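Local coordinates for HutD family protein (Pseudomonas aeruginosa, PDB 1YLL) that is of unknown function but belongs to the HutD family of cupin-clan proteins, probably linked to histidine utilisation (hut), at residues M17-K20 and S25-E28; A30-D35 and F40-S45; G72-L75 and A80-A83; R109-I114 and L143-Q148; L133-T138 and A192-S197. All blocks are in the same frame, centred on the assembly; numbering follows the deposited sequence. Where two conformers were deposited one is given.

Interaction 1 (M17-K20 and S25-E28)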
# COMPACT_ATOMS: atom_id res chain seq x y z
N MSE D 17 -16.78 -19.96 24.28
CA MSE D 17 -17.60 -20.20 25.43
C MSE D 17 -18.85 -21.03 25.08
O MSE D 17 -19.76 -20.58 24.40
CB MSE D 17 -18.01 -18.87 26.09
CG MSE D 17 -19.02 -19.04 27.21
SE MSE D 17 -18.34 -19.77 28.88
CE MSE D 17 -17.68 -21.47 28.37
N PRO D 18 -18.88 -22.29 25.54
CA PRO D 18 -20.04 -23.15 25.27
C PRO D 18 -21.32 -22.59 25.89
O PRO D 18 -21.30 -22.04 26.98
CB PRO D 18 -19.63 -24.48 25.92
CG PRO D 18 -18.13 -24.48 25.83
CD PRO D 18 -17.74 -23.06 26.08
N TRP D 19 -22.43 -22.71 25.20
CA TRP D 19 -23.69 -22.24 25.77
C TRP D 19 -24.13 -23.24 26.85
O TRP D 19 -24.00 -24.44 26.67
CB TRP D 19 -24.77 -22.21 24.71
CG TRP D 19 -24.51 -21.33 23.56
CD1 TRP D 19 -23.53 -20.39 23.42
CD2 TRP D 19 -25.29 -21.29 22.36
NE1 TRP D 19 -23.65 -19.76 22.20
CE2 TRP D 19 -24.72 -20.29 21.53
CE3 TRP D 19 -26.41 -21.99 21.90
CZ2 TRP D 19 -25.24 -19.98 20.27
CZ3 TRP D 19 -26.92 -21.68 20.64
CH2 TRP D 19 -26.34 -20.69 19.84
N LYS D 20 -24.65 -22.73 27.96
CA LYS D 20 -25.09 -23.59 29.06
C LYS D 20 -26.13 -24.65 28.68
O LYS D 20 -26.34 -25.61 29.42
CB LYS D 20 -25.63 -22.72 30.20
CG LYS D 20 -24.58 -21.76 30.73
CD LYS D 20 -25.17 -20.74 31.69
CE LYS D 20 -24.23 -19.55 31.87
NZ LYS D 20 -22.84 -19.95 32.26
N SER D 25 -22.06 -22.54 20.88
CA SER D 25 -20.98 -21.87 21.59
C SER D 25 -20.75 -20.53 20.94
O SER D 25 -21.16 -20.30 19.80
CB SER D 25 -19.70 -22.70 21.53
OG SER D 25 -19.31 -22.93 20.19
N THR D 26 -20.09 -19.64 21.65
CA THR D 26 -19.82 -18.34 21.10
C THR D 26 -18.37 -17.97 21.22
O THR D 26 -17.76 -18.20 22.26
CB THR D 26 -20.65 -17.27 21.79
OG1 THR D 26 -22.04 -17.54 21.53
CG2 THR D 26 -20.31 -15.89 21.21
N GLU D 27 -17.84 -17.40 20.14
CA GLU D 27 -16.45 -16.92 20.13
C GLU D 27 -16.50 -15.38 20.02
O GLU D 27 -16.83 -14.85 18.96
CB GLU D 27 -15.67 -17.49 18.94
CG GLU D 27 -15.40 -18.99 19.04
CD GLU D 27 -14.50 -19.51 17.92
OE1 GLU D 27 -14.33 -18.81 16.89
OE2 GLU D 27 -13.98 -20.64 18.05
N GLU D 28 -16.19 -14.67 21.10
CA GLU D 28 -16.21 -13.21 21.07
C GLU D 28 -15.00 -12.68 20.37
O GLU D 28 -13.86 -12.99 20.73
CB GLU D 28 -16.29 -12.61 22.49
CG GLU D 28 -16.29 -11.06 22.49
CD GLU D 28 -16.68 -10.46 23.84
OE1 GLU D 28 -16.05 -9.46 24.24
OE2 GLU D 28 -17.62 -10.95 24.48

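Interaction 2 (A30-D35 and F40-S45)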
# COMPACT_ATOMS: atom_id res chain seq x y z
N ALA D 30 -14.61 -9.15 19.66
CA ALA D 30 -14.26 -7.89 20.27
C ALA D 30 -15.46 -7.20 20.91
O ALA D 30 -16.61 -7.50 20.59
CB ALA D 30 -13.68 -6.98 19.18
N ARG D 31 -15.20 -6.26 21.82
CA ARG D 31 -16.25 -5.45 22.42
C ARG D 31 -15.63 -4.08 22.69
O ARG D 31 -14.40 -3.97 22.73
CB ARG D 31 -16.77 -6.03 23.74
CG ARG D 31 -15.71 -6.10 24.81
CD ARG D 31 -16.38 -6.47 26.12
NE ARG D 31 -17.05 -7.77 26.04
CZ ARG D 31 -17.98 -8.17 26.89
NH1 ARG D 31 -18.34 -7.40 27.91
NH2 ARG D 31 -18.59 -9.33 26.70
N ASP D 32 -16.45 -3.05 22.83
CA ASP D 32 -15.88 -1.74 23.10
C ASP D 32 -15.31 -1.71 24.51
O ASP D 32 -14.25 -1.12 24.75
CB ASP D 32 -16.89 -0.61 22.92
CG ASP D 32 -18.09 -0.70 23.86
OD1 ASP D 32 -18.59 0.38 24.26
OD2 ASP D 32 -18.54 -1.81 24.19
N GLY D 33 -16.01 -2.36 25.43
CA GLY D 33 -15.58 -2.40 26.82
C GLY D 33 -16.73 -2.88 27.69
O GLY D 33 -17.74 -3.37 27.18
N GLY D 34 -16.60 -2.74 29.00
CA GLY D 34 -17.66 -3.19 29.88
C GLY D 34 -17.57 -4.67 30.20
O GLY D 34 -16.95 -5.45 29.47
N ASP D 35 -18.23 -5.07 31.28
CA ASP D 35 -18.20 -6.46 31.73
C ASP D 35 -19.46 -7.28 31.50
O ASP D 35 -20.57 -6.76 31.55
CB ASP D 35 -17.83 -6.50 33.21
CG ASP D 35 -16.53 -5.78 33.50
OD1 ASP D 35 -15.48 -6.19 32.94
OD2 ASP D 35 -16.55 -4.81 34.30
N PHE D 40 -21.63 -4.23 27.80
CA PHE D 40 -20.90 -3.63 26.69
C PHE D 40 -21.73 -2.67 25.86
O PHE D 40 -22.95 -2.63 25.98
CB PHE D 40 -20.35 -4.74 25.76
CG PHE D 40 -21.42 -5.63 25.16
CD1 PHE D 40 -22.19 -5.22 24.06
CD2 PHE D 40 -21.68 -6.88 25.72
CE1 PHE D 40 -23.21 -6.06 23.52
CE2 PHE D 40 -22.67 -7.71 25.21
CZ PHE D 40 -23.44 -7.29 24.11
N GLY D 41 -21.06 -1.87 25.04
CA GLY D 41 -21.75 -0.96 24.13
C GLY D 41 -21.99 -1.67 22.80
O GLY D 41 -23.02 -1.50 22.16
N TRP D 42 -21.00 -2.44 22.37
CA TRP D 42 -21.17 -3.24 21.16
C TRP D 42 -20.28 -4.46 21.33
O TRP D 42 -19.28 -4.44 22.08
CB TRP D 42 -20.84 -2.48 19.86
CG TRP D 42 -19.48 -1.87 19.79
CD1 TRP D 42 -19.17 -0.54 19.92
CD2 TRP D 42 -18.24 -2.54 19.53
NE1 TRP D 42 -17.83 -0.35 19.77
CE2 TRP D 42 -17.23 -1.55 19.53
CE3 TRP D 42 -17.89 -3.88 19.30
CZ2 TRP D 42 -15.87 -1.86 19.33
CZ3 TRP D 42 -16.54 -4.18 19.08
CH2 TRP D 42 -15.55 -3.18 19.10
N ARG D 43 -20.67 -5.54 20.69
CA ARG D 43 -19.93 -6.78 20.75
C ARG D 43 -20.05 -7.49 19.40
O ARG D 43 -21.15 -7.54 18.82
CB ARG D 43 -20.52 -7.69 21.82
CG ARG D 43 -19.88 -9.02 21.96
CD ARG D 43 -20.40 -9.67 23.22
NE ARG D 43 -20.12 -11.10 23.31
CZ ARG D 43 -20.87 -12.06 22.79
NH1 ARG D 43 -20.52 -13.33 22.95
NH2 ARG D 43 -21.95 -11.77 22.08
N LEU D 44 -18.94 -8.03 18.93
CA LEU D 44 -18.91 -8.75 17.66
C LEU D 44 -18.51 -10.18 18.00
O LEU D 44 -17.59 -10.41 18.80
CB LEU D 44 -17.83 -8.14 16.75
CG LEU D 44 -17.99 -7.70 15.29
CD1 LEU D 44 -16.86 -8.33 14.46
CD2 LEU D 44 -19.38 -7.99 14.73
N SER D 45 -19.16 -11.16 17.39
CA SER D 45 -18.82 -12.54 17.73
C SER D 45 -19.22 -13.50 16.62
O SER D 45 -19.97 -13.14 15.71
CB SER D 45 -19.58 -12.95 19.00
OG SER D 45 -21.00 -12.84 18.79

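Interaction 3 (G72-L75 and A80-A83)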
# COMPACT_ATOMS: atom_id res chain seq x y z
N GLY D 72 -28.04 -23.05 6.72
CA GLY D 72 -28.84 -21.88 6.99
C GLY D 72 -29.79 -22.10 8.15
O GLY D 72 -29.79 -23.16 8.80
N MSE D 73 -30.63 -21.10 8.40
CA MSE D 73 -31.55 -21.12 9.52
C MSE D 73 -32.78 -20.27 9.24
O MSE D 73 -32.84 -19.52 8.28
CB MSE D 73 -30.86 -20.55 10.78
CG MSE D 73 -30.45 -19.11 10.61
SE MSE D 73 -29.58 -18.33 12.20
CE MSE D 73 -29.21 -16.59 11.46
N ARG D 74 -33.79 -20.45 10.07
CA ARG D 74 -35.00 -19.67 9.96
C ARG D 74 -35.24 -19.15 11.37
O ARG D 74 -35.26 -19.95 12.31
CB ARG D 74 -36.20 -20.54 9.52
CG ARG D 74 -37.53 -19.78 9.61
CD ARG D 74 -38.74 -20.66 9.26
NE ARG D 74 -39.17 -21.56 10.34
CZ ARG D 74 -39.15 -22.90 10.25
NH1 ARG D 74 -38.72 -23.49 9.15
NH2 ARG D 74 -39.57 -23.64 11.27
N LEU D 75 -35.39 -17.84 11.53
CA LEU D 75 -35.64 -17.28 12.85
C LEU D 75 -37.11 -16.94 13.03
O LEU D 75 -37.70 -16.26 12.17
CB LEU D 75 -34.80 -16.00 13.08
CG LEU D 75 -33.29 -16.25 13.18
CD1 LEU D 75 -32.57 -14.92 13.34
CD2 LEU D 75 -32.99 -17.20 14.35
N ALA D 80 -43.21 -14.40 14.22
CA ALA D 80 -43.11 -14.28 12.77
C ALA D 80 -41.89 -15.04 12.29
O ALA D 80 -40.78 -14.74 12.69
CB ALA D 80 -42.99 -12.84 12.38
N GLU D 81 -42.12 -16.02 11.42
CA GLU D 81 -41.03 -16.82 10.86
C GLU D 81 -40.38 -16.03 9.73
O GLU D 81 -41.06 -15.47 8.88
CB GLU D 81 -41.58 -18.14 10.32
CG GLU D 81 -42.29 -19.01 11.33
CD GLU D 81 -41.33 -19.82 12.19
OE1 GLU D 81 -40.12 -19.84 11.91
OE2 GLU D 81 -41.81 -20.46 13.16
N SER D 82 -39.05 -15.98 9.73
CA SER D 82 -38.34 -15.26 8.69
C SER D 82 -38.24 -16.11 7.43
O SER D 82 -38.59 -17.28 7.43
CB SER D 82 -36.91 -14.97 9.14
OG SER D 82 -36.18 -16.19 9.24
N ALA D 83 -37.75 -15.50 6.36
CA ALA D 83 -37.52 -16.26 5.15
C ALA D 83 -36.26 -17.07 5.49
O ALA D 83 -35.57 -16.78 6.47
CB ALA D 83 -37.23 -15.31 3.99
O HOH W 1 -37.79 -20.89 13.54

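Interaction 4 (R109-I114 and L143-Q148)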
# COMPACT_ATOMS: atom_id res chain seq x y z
N ARG D 109 -22.63 -21.79 11.53
CA ARG D 109 -21.79 -20.85 12.26
C ARG D 109 -22.34 -19.52 11.79
O ARG D 109 -22.70 -19.36 10.61
CB ARG D 109 -20.31 -20.94 11.88
CG ARG D 109 -19.68 -22.29 12.21
CD ARG D 109 -18.16 -22.19 12.22
NE ARG D 109 -17.68 -21.65 13.49
CZ ARG D 109 -16.47 -21.14 13.68
NH1 ARG D 109 -15.61 -21.10 12.68
NH2 ARG D 109 -16.11 -20.67 14.87
N ASP D 110 -22.43 -18.56 12.70
CA ASP D 110 -22.94 -17.27 12.32
C ASP D 110 -22.01 -16.17 12.81
O ASP D 110 -21.06 -16.42 13.55
CB ASP D 110 -24.37 -17.03 12.86
CG ASP D 110 -24.48 -17.15 14.36
OD1 ASP D 110 -23.53 -16.76 15.10
OD2 ASP D 110 -25.55 -17.60 14.80
N PHE D 111 -22.27 -14.97 12.32
CA PHE D 111 -21.50 -13.78 12.64
C PHE D 111 -22.54 -12.83 13.26
O PHE D 111 -23.59 -12.58 12.65
CB PHE D 111 -20.94 -13.25 11.33
CG PHE D 111 -20.20 -11.97 11.44
CD1 PHE D 111 -18.98 -11.91 12.13
CD2 PHE D 111 -20.70 -10.82 10.85
CE1 PHE D 111 -18.28 -10.71 12.22
CE2 PHE D 111 -19.99 -9.62 10.93
CZ PHE D 111 -18.79 -9.56 11.61
N ASN D 112 -22.23 -12.29 14.44
CA ASN D 112 -23.21 -11.48 15.17
C ASN D 112 -22.70 -10.13 15.57
O ASN D 112 -21.62 -10.06 16.12
CB ASN D 112 -23.54 -12.18 16.50
CG ASN D 112 -24.59 -13.27 16.36
OD1 ASN D 112 -25.76 -12.99 16.11
ND2 ASN D 112 -24.17 -14.52 16.53
N LEU D 113 -23.49 -9.08 15.34
CA LEU D 113 -23.15 -7.75 15.85
C LEU D 113 -24.26 -7.48 16.87
O LEU D 113 -25.41 -7.67 16.53
CB LEU D 113 -23.30 -6.67 14.76
CG LEU D 113 -22.63 -5.28 14.86
CD1 LEU D 113 -23.54 -4.22 14.32
CD2 LEU D 113 -22.11 -4.94 16.23
N ILE D 114 -23.92 -7.10 18.09
CA ILE D 114 -24.95 -6.75 19.08
C ILE D 114 -24.52 -5.37 19.57
O ILE D 114 -23.37 -5.22 19.97
CB ILE D 114 -24.96 -7.76 20.23
CG1 ILE D 114 -25.22 -9.16 19.65
CG2 ILE D 114 -26.02 -7.38 21.31
CD1 ILE D 114 -25.25 -10.26 20.69
N LEU D 143 -14.82 -2.39 12.14
CA LEU D 143 -14.49 -3.78 12.38
C LEU D 143 -14.62 -4.38 10.98
O LEU D 143 -15.66 -4.27 10.33
CB LEU D 143 -15.51 -4.42 13.34
CG LEU D 143 -15.59 -3.72 14.69
CD1 LEU D 143 -16.80 -4.20 15.48
CD2 LEU D 143 -14.29 -3.99 15.42
N LEU D 144 -13.55 -4.99 10.46
CA LEU D 144 -13.61 -5.56 9.11
C LEU D 144 -13.31 -7.05 9.23
O LEU D 144 -12.17 -7.45 9.46
CB LEU D 144 -12.58 -4.85 8.20
CG LEU D 144 -12.64 -5.09 6.70
CD1 LEU D 144 -12.33 -6.54 6.41
CD2 LEU D 144 -14.02 -4.73 6.14
N PHE D 145 -14.36 -7.87 9.13
CA PHE D 145 -14.26 -9.30 9.30
C PHE D 145 -14.09 -10.01 7.97
O PHE D 145 -14.84 -9.74 7.06
CB PHE D 145 -15.56 -9.80 9.94
CG PHE D 145 -15.63 -11.30 10.09
CD1 PHE D 145 -14.97 -11.94 11.12
CD2 PHE D 145 -16.39 -12.06 9.18
CE1 PHE D 145 -15.06 -13.33 11.27
CE2 PHE D 145 -16.49 -13.46 9.32
CZ PHE D 145 -15.84 -14.09 10.35
N ALA D 146 -13.08 -10.87 7.84
CA ALA D 146 -12.88 -11.60 6.59
C ALA D 146 -13.47 -12.99 6.70
O ALA D 146 -13.07 -13.74 7.57
CB ALA D 146 -11.37 -11.72 6.28
N GLN D 147 -14.44 -13.34 5.85
CA GLN D 147 -14.98 -14.70 5.93
C GLN D 147 -14.00 -15.63 5.20
O GLN D 147 -13.72 -16.75 5.64
CB GLN D 147 -16.34 -14.80 5.28
CG GLN D 147 -16.85 -16.21 5.38
CD GLN D 147 -18.11 -16.44 4.63
OE1 GLN D 147 -18.46 -15.69 3.72
NE2 GLN D 147 -18.81 -17.52 4.99
N GLN D 148 -13.48 -15.15 4.09
CA GLN D 148 -12.53 -15.93 3.30
C GLN D 148 -11.12 -15.33 3.40
O GLN D 148 -10.96 -14.16 3.71
CB GLN D 148 -13.05 -16.03 1.87
CG GLN D 148 -14.38 -16.78 1.84
CD GLN D 148 -15.20 -16.56 0.61
OE1 GLN D 148 -15.89 -17.47 0.13
NE2 GLN D 148 -15.17 -15.35 0.08

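Interaction 5 (L133-T138 and A192-S197)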
# COMPACT_ATOMS: atom_id res chain seq x y z
N LEU D 133 -11.30 -2.93 -3.89
CA LEU D 133 -12.48 -2.11 -3.62
C LEU D 133 -12.06 -1.09 -2.58
O LEU D 133 -11.13 -1.35 -1.83
CB LEU D 133 -13.66 -2.97 -3.14
CG LEU D 133 -13.81 -3.57 -1.74
CD1 LEU D 133 -13.97 -2.49 -0.67
CD2 LEU D 133 -15.07 -4.49 -1.74
N ASP D 134 -12.72 0.06 -2.54
CA ASP D 134 -12.37 1.08 -1.57
C ASP D 134 -13.59 1.94 -1.24
O ASP D 134 -14.59 1.93 -1.98
CB ASP D 134 -11.26 2.01 -2.11
CG ASP D 134 -11.76 3.00 -3.16
OD1 ASP D 134 -12.31 2.57 -4.20
OD2 ASP D 134 -11.58 4.22 -2.96
N TRP D 135 -13.53 2.64 -0.12
CA TRP D 135 -14.59 3.56 0.24
C TRP D 135 -13.97 4.61 1.15
O TRP D 135 -12.84 4.43 1.63
CB TRP D 135 -15.75 2.84 0.98
CG TRP D 135 -15.49 2.44 2.40
CD1 TRP D 135 -15.73 3.20 3.51
CD2 TRP D 135 -14.95 1.20 2.86
NE1 TRP D 135 -15.38 2.49 4.64
CE2 TRP D 135 -14.90 1.27 4.27
CE3 TRP D 135 -14.49 0.04 2.21
CZ2 TRP D 135 -14.42 0.21 5.06
CZ3 TRP D 135 -14.01 -1.03 3.01
CH2 TRP D 135 -13.99 -0.92 4.42
N HIS D 136 -14.68 5.72 1.33
CA HIS D 136 -14.24 6.77 2.26
C HIS D 136 -15.30 6.83 3.34
O HIS D 136 -16.48 6.79 3.04
CB HIS D 136 -14.17 8.14 1.58
CG HIS D 136 -13.06 8.27 0.59
ND1 HIS D 136 -11.92 9.02 0.81
CD2 HIS D 136 -12.94 7.75 -0.65
CE1 HIS D 136 -11.14 8.96 -0.26
NE2 HIS D 136 -11.73 8.20 -1.16
N GLY D 137 -14.89 6.94 4.60
CA GLY D 137 -15.90 7.03 5.64
C GLY D 137 -15.38 7.76 6.86
O GLY D 137 -14.20 7.77 7.08
N THR D 138 -16.27 8.36 7.64
CA THR D 138 -15.82 9.07 8.83
C THR D 138 -16.02 8.29 10.12
O THR D 138 -15.68 8.78 11.20
CB THR D 138 -16.54 10.42 8.96
OG1 THR D 138 -16.13 11.08 10.16
CG2 THR D 138 -18.02 10.21 9.00
N ALA D 192 -18.03 -5.44 6.59
CA ALA D 192 -17.57 -4.16 7.09
C ALA D 192 -18.61 -3.68 8.10
O ALA D 192 -19.76 -3.44 7.71
CB ALA D 192 -17.45 -3.18 5.95
N VAL D 193 -18.19 -3.51 9.35
CA VAL D 193 -19.08 -3.03 10.42
C VAL D 193 -18.53 -1.67 10.90
O VAL D 193 -17.38 -1.60 11.31
CB VAL D 193 -19.10 -4.02 11.59
CG1 VAL D 193 -19.97 -3.46 12.73
CG2 VAL D 193 -19.73 -5.33 11.12
N GLU D 194 -19.34 -0.61 10.83
CA GLU D 194 -18.87 0.71 11.26
C GLU D 194 -19.78 1.19 12.36
O GLU D 194 -21.00 1.02 12.28
CB GLU D 194 -18.83 1.67 10.06
CG GLU D 194 -17.87 1.11 8.98
CD GLU D 194 -18.02 1.69 7.59
OE1 GLU D 194 -18.01 0.90 6.59
OE2 GLU D 194 -18.11 2.93 7.50
N LEU D 195 -19.17 1.76 13.39
CA LEU D 195 -19.90 2.25 14.55
C LEU D 195 -19.43 3.67 14.89
O LEU D 195 -18.27 4.02 14.64
CB LEU D 195 -19.62 1.34 15.75
CG LEU D 195 -20.18 -0.09 15.63
CD1 LEU D 195 -19.22 -1.12 16.21
CD2 LEU D 195 -21.49 -0.16 16.37
N ASP D 196 -20.35 4.46 15.41
CA ASP D 196 -20.04 5.81 15.87
C ASP D 196 -20.74 5.95 17.20
O ASP D 196 -21.82 5.39 17.40
CB ASP D 196 -20.52 6.86 14.90
CG ASP D 196 -19.49 7.16 13.85
OD1 ASP D 196 -18.35 7.50 14.24
OD2 ASP D 196 -19.82 7.07 12.65
N SER D 197 -20.13 6.71 18.09
CA SER D 197 -20.64 6.89 19.44
C SER D 197 -21.45 8.15 19.64
O SER D 197 -21.16 9.19 19.06
CB SER D 197 -19.48 6.92 20.43
OG SER D 197 -18.70 5.74 20.32
O HOH W 2 -15.53 3.76 7.08
O HOH W 3 -18.53 6.14 7.71
O HOH W 4 -17.99 9.61 12.35

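Interaction 1 (M17-K20 and S25-E28)
Met-17 and Thr-26 form a hydrogen-bonded antiparallel pair with CA atoms 5.2 Å apart, and Pro-18 and Ser-25 follow as a non-hydrogen-bonded pair. The two backbone bonds of the first pair are matched: Met-17 N lies 2.9 Å from Thr-26 O, and Thr-26 N the same distance, 2.9 Å, from Met-17 O. Pro-18 lacks an amide proton, and at its pair the backbones draw in to a CA-CA distance of 4.0 Å, with Ser-25 CB resting 3.8 Å from Pro-18 CA. Beyond this point the chain leaves strand geometry and Trp-19 folds back over segment 25-28. With CG beside its own backbone N (chi1 -60°), the indole lays one face over the N and CA of Ser-25. The pyrrole N-H then points to the hydroxyl of Thr-26, and Trp-19 NE1 reaches Thr-26 OG1 at 2.8 Å in a nearly straight bond of 169°, with the oxygen in the plane of the ring. This bond, together with the packing of the indole over the Ser-25 backbone, fixes the rotation of the indole although the chain here is a surface loop. Strand 17-18 is the outermost strand of its sheet within this chain, and on its other side strand 24-31 pairs with strand 42-49, where Trp-19 also touches Val-49.

Interaction 2 (A30-D35 and F40-S45)
Asp-32 and Trp-42 both hold CG between the backbone N and the carbonyl carbon, the crowded position (chi1 62° and 56°), and these torsions turn the carboxylate to the start of segment 40-45 and the indole onto the backbone of Arg-31 and Asp-32. Asp-32 OD2 takes two amides: Gly-41 N at 2.7 Å, on the syn side, and Trp-42 N at 3.1 Å, from well above the carboxylate plane. Glycine at position 41 leaves the space into which the carboxylate fits. In return the indole receives Asp-32 CB 3.6 Å from the centroid of its five-membered ring, a CH-pi contact over the face. Asp-32 N also bonds to Trp-42 O at 3.2 Å. Further along, Leu-44 N meets Ala-30 O at 2.9 Å, while the return bond from Ala-30 N to Leu-44 O is weak. Arg-31 bends at chi3; its NE forms a salt bridge with Glu-28, and its NH1 bonds to Gly-34 O at 2.9 Å and also to Gly-36 O. The edge of the Phe-40 ring comes over one face of this guanidinium, with CD2 4.0 Å from Arg-31 NH1. Arg-31 and Arg-43 come close together, a pairing plausibly eased by Glu-28, which bridges to Arg-43 as well. Gly-33 O is buried without a hydrogen-bond donor, with Phe-40 CA against it. Taken together, this is a beta hairpin with a long connection, the aspartate closing the mouth of the loop, within the antiparallel sheet of a cupin-type beta barrel.

Interaction 3 (G72-L75 and A80-A83)
Arg-74 is where segment 72-75 first meets segment 80-83, touching both Ser-82 and Glu-81. With CG opposite the backbone N (chi1 171°), its aliphatic part is carried past Ser-82, Arg-74 CG lying 3.5 Å from Ser-82 O, and the bend at chi3 then turns NE to Glu-81 in a salt bridge. The modelled separation of 2.5 Å between Arg-74 NE and Glu-81 OE1 is short for such a bond, and Glu-81 was deposited in two conformers, so the exact geometry is doubtful. In the given conformer the oxygen lies in the guanidinium plane, at its edge, whereas the arginine comes from above the carboxylate plane. A water lies 3.0 Å from Arg-74 O and also within hydrogen-bonding distance of Glu-81 OE1. Strands 73-77 and 80-81 form a tight beta hairpin at the margin of a four-stranded antiparallel sheet, strand 99-103 flanking the longer strand on its other side. At Leu-75 the pairing is irregular. Leu-75 O accepts Ser-82 N at 2.8 Å, an ordinary backbone bond, but Leu-75 N turns to the serine hydroxyl, with Ser-82 OG 2.9 Å away, where a regular antiparallel pair would use a carbonyl. Ser-82 OG passes its own proton on to Ala-83 O at 2.9 Å, so one hydroxyl serves both as acceptor and as donor. The side chain of Leu-75 leads away from the hairpin, against Phe-91, Phe-93 and Ile-65.

Interaction 4 (R109-I114 and L143-Q148)
Phe-111 and Phe-145 meet in the middle of the molecule, where the sheet holding strand 108-115 faces the sheet holding strand 141-146, about 3 Å from the centre of the chain to the centre of the contact. The backbones stay well apart, with the CA atoms of the two phenylalanines 9.1 Å from one another, so the junction is made by the rings. Each side chain has CG opposite its backbone N (chi1 176° in both), a torsion that sends the ring straight out from its strand toward the partner. The rings slide past each other in opposite directions and overlap as an offset stack, with centroids 4.4 Å apart and planes inclined by 24°. Phe-111 CE1 lies over one face of the other ring, toward its rim, 3.5 Å from Phe-145 CG. In the reverse sense, Phe-145 CD2 sits over the face of Phe-111, 3.9 Å from Phe-111 CD1. Contact also runs down the stem of the second ring, since Phe-111 CZ is 3.6 Å from Phe-145 CB. Both residues are buried, and the interaction between them is wholly apolar. Around the pair, Leu-44, Leu-68 and Cys-191 pack on Phe-111, while the ring of His-166 meets that of Phe-145. Such offset stacking of aromatic rings belongs to the hydrophobic interface between two antiparallel sheets, consistent here with a two-part cupin protein in which an N-terminal and a C-terminal beta domain lie against each other.

Interaction 5 (L133-T138 and A192-S197)
Trp-135 and Ala-192 stand opposite each other on strands that run in nearly the same direction (16° apart), with CA atoms 10.7 Å apart at this end and 8.8 Å at Thr-138 and Asp-196. Side chains and waters fill the interval. At the apolar end Trp-135 CH2 touches Ala-192 CB at 4.4 Å. Next along, the Glu-194 side chain, extended beyond CG, brings its carboxylate beside the indole, the two planes 18° apart. A water in the ring plane accepts a hydrogen bond from Trp-135 NE1 at 2.8 Å and donates in turn, weakly, to Glu-194 OE2. A second water ties the same carboxylate oxygen to the backbone N of Thr-138, although its bond to that nitrogen is weak. A third donates twice, to Thr-138 O at 2.7 Å and to Asp-196 OD1 at 2.9 Å; Ser-140 N also holds that aspartate oxygen. Across the interface, Arg-123 of the second subunit forms a salt bridge with Glu-194 OE1 and a cation-pi contact with Trp-135, and His-136 and Gly-137 pair with a strand of that subunit. Waters thus bind OE2 of the buried carboxylate while Arg-123 of the second subunit pairs with OE1, which would probably favour its ionised form, and the water-lined seam is continuous with the interface to the second subunit.

How the interactions relate
From the N terminus, interaction 1 closes the short loop between strands 17-18 and 24-31, and interaction 2 closes the next hairpin along the same sheet, sharing strand 24-31 with it. Interaction 3 closes a separate small hairpin at the margin of another sheet, touching none of the others. These three follow in series and none nests in another. Interactions 4 and 5 span longer stretches and cross, since 133-138 comes before 143-148 and 192-197 after it. Interaction 4 joins the sheet of interactions 1 and 2 to the five-stranded sheet, and interaction 5 links that sheet to strand 132-137, at the side where the second subunit packs.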